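Local coordinates for pyoverdine synthetase F (Pseudomonas aeruginosa PAO1, PDB 6CUL), which is a pyoverdine synthetase that folds as an alpha/beta domain around a mixed, mainly parallel beta-sheet, at residues 24-28 against 29-33. Numbering follows the deposited sequence.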
loop_
_atom_site.group_PDB
_atom_site.type_symbol
_atom_site.label_atom_id
_atom_site.label_comp_id
_atom_site.label_asym_id
_atom_site.label_seq_id
_atom_site.Cartn_x
_atom_site.Cartn_y
_atom_site.Cartn_z
ATOM N N VAL A 24 13.622 5.517 -11.055
ATOM C CA VAL A 24 13.346 4.585 -12.092
ATOM C C VAL A 24 13.358 5.267 -13.421
ATOM O O VAL A 24 13.032 6.405 -13.507
ATOM C CB VAL A 24 12.015 3.866 -11.917
ATOM C CG1 VAL A 24 12.023 2.982 -10.701
ATOM C CG2 VAL A 24 10.881 4.858 -11.930
ATOM N N PRO A 25 13.839 4.601 -14.437
ATOM C CA PRO A 25 13.799 5.184 -15.753
ATOM C C PRO A 25 12.322 5.305 -16.216
ATOM O O PRO A 25 11.577 4.394 -16.132
ATOM C CB PRO A 25 14.576 4.184 -16.574
ATOM C CG PRO A 25 14.658 2.959 -15.771
ATOM C CD PRO A 25 14.708 3.436 -14.387
ATOM N N TYR A 26 11.970 6.475 -16.715
ATOM C CA TYR A 26 10.636 6.854 -17.123
ATOM C C TYR A 26 10.754 7.772 -18.312
ATOM O O TYR A 26 11.704 8.494 -18.381
ATOM C CB TYR A 26 10.019 7.629 -15.950
ATOM C CG TYR A 26 8.692 8.216 -16.213
ATOM C CD1 TYR A 26 7.547 7.486 -16.030
ATOM C CD2 TYR A 26 8.573 9.481 -16.664
ATOM C CE1 TYR A 26 6.336 8.003 -16.315
ATOM C CE2 TYR A 26 7.370 9.994 -16.946
ATOM C CZ TYR A 26 6.264 9.244 -16.771
ATOM O OH TYR A 26 5.094 9.787 -17.024
ATOM N N LYS A 27 9.926 7.588 -19.344
ATOM C CA LYS A 27 9.912 8.502 -20.476
ATOM C C LYS A 27 11.285 8.768 -21.120
ATOM O O LYS A 27 11.556 9.888 -21.570
ATOM C CB LYS A 27 9.515 9.834 -19.938
ATOM C CG LYS A 27 8.152 10.288 -20.217
ATOM C CD LYS A 27 7.988 11.637 -19.539
ATOM C CE LYS A 27 8.274 12.800 -20.442
ATOM N NZ LYS A 27 8.235 13.996 -19.591
ATOM N N GLY A 28 12.156 7.798 -21.195
ATOM C CA GLY A 28 13.469 8.061 -21.688
ATOM C C GLY A 28 14.449 8.641 -20.673
ATOM O O GLY A 28 15.585 8.792 -20.983
ATOM N N GLU A 29 14.034 9.024 -19.483
ATOM C CA GLU A 29 14.983 9.435 -18.455
ATOM C C GLU A 29 14.701 8.866 -17.106
ATOM O O GLU A 29 14.582 7.738 -17.078
ATOM C CB GLU A 29 15.345 10.888 -18.451
ATOM C CG GLU A 29 16.835 10.975 -18.708
ATOM C CD GLU A 29 17.598 9.837 -18.062
ATOM O OE1 GLU A 29 17.900 9.919 -16.882
ATOM O OE2 GLU A 29 17.917 8.863 -18.729
ATOM N N GLN A 30 14.596 9.604 -16.017
ATOM C CA GLN A 30 14.331 8.972 -14.724
ATOM C C GLN A 30 13.354 9.670 -13.804
ATOM O O GLN A 30 13.147 10.834 -13.943
ATOM C CB GLN A 30 15.645 8.762 -14.027
ATOM C CG GLN A 30 16.134 7.350 -14.206
ATOM C CD GLN A 30 17.290 7.042 -13.328
ATOM O OE1 GLN A 30 18.145 7.888 -13.064
ATOM N NE2 GLN A 30 17.301 5.833 -12.820
ATOM N N ARG A 31 12.731 8.945 -12.873
ATOM C CA ARG A 31 11.775 9.568 -12.034
ATOM C C ARG A 31 12.041 8.902 -10.682
ATOM O O ARG A 31 12.328 7.759 -10.588
ATOM C CB ARG A 31 10.373 9.200 -12.507
ATOM C CG ARG A 31 9.394 10.308 -12.803
ATOM C CD ARG A 31 9.826 11.128 -13.979
ATOM N NE ARG A 31 8.888 12.085 -14.521
ATOM C CZ ARG A 31 9.168 12.828 -15.568
ATOM N NH1 ARG A 31 10.295 12.687 -16.188
ATOM N NH2 ARG A 31 8.344 13.724 -16.011
ATOM N N TYR A 32 11.888 9.626 -9.625
ATOM C CA TYR A 32 12.047 9.081 -8.302
ATOM C C TYR A 32 10.775 8.376 -7.862
ATOM O O TYR A 32 9.760 8.965 -7.809
ATOM C CB TYR A 32 12.420 10.194 -7.336
ATOM C CG TYR A 32 12.441 9.796 -5.905
ATOM C CD1 TYR A 32 13.525 9.159 -5.344
ATOM C CD2 TYR A 32 11.390 10.058 -5.129
ATOM C CE1 TYR A 32 13.528 8.803 -4.057
ATOM C CE2 TYR A 32 11.387 9.707 -3.847
ATOM C CZ TYR A 32 12.460 9.088 -3.310
ATOM O OH TYR A 32 12.327 8.773 -2.028
HETATM N N MSE A 33 10.852 7.101 -7.539
HETATM C CA MSE A 33 9.675 6.327 -7.160
HETATM C C MSE A 33 9.370 6.566 -5.731
HETATM O O MSE A 33 9.832 5.857 -4.885
HETATM C CB MSE A 33 9.900 4.846 -7.365
HETATM C CG MSE A 33 8.719 3.922 -7.204
HETATM SE SE MSE A 33 7.163 4.299 -8.262
HETATM C CE MSE A 33 7.544 3.251 -9.784
#
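V24 and Y26 pair with R31 and E29 in a tight two-residue beta hairpin, whose strand segments 24-26 and 29-32 run antiparallel but strongly twisted, at 125° between their directions. V24 and R31 form one hydrogen-bonded pair, with V24 N to R31 O and R31 N to V24 O both 2.6 Å. Y26 and E29 form the other: E29 N reaches Y26 O at 2.6 Å, while Y26 N approaches E29 O from well above its carbonyl plane. K27 and G28 occupy the corners of a type I' turn; at the backbone angles of G28 a CB would press on the carbonyl O of K27, which calls for a residue without a side chain.

P25 and Q30, the non-hydrogen-bonded pair between them, share one face; Q30 CG packs 3.5 Å from P25 CA, and its amide NE2 lies 3.9 Å from the proline CD. The other face carries the diagonal neighbours Y26 and R31. A bend at chi2 (66°) turns the arginine chain across the tyrosine ring, bringing R31 CD and NE each to 3.4 Å from Y26 CD2. Y26 CD2 sits over one face of the guanidinium, near its rim, with the two planes 40° apart. W253 of helix 248-271 meets the Y26 ring and also touches R31, joining the hairpin to that helix. Nearer the base, V24 CG2 makes a looser apolar contact with CE of the selenomethionine M33, 4.3 Å away; the V24 side chain is about 9 Å from the bound N-(4-{[(2-amino-4-oxo-1,4-dihydroquinazolin-6-yl)methyl]amino}benzene-1-carbonyl)-D-glutamic acid.

K27 NZ comes within 3.6 Å of R31 NH2, so the turn end concentrates positive charge; K27 is exposed, and solvent probably screens the repulsion.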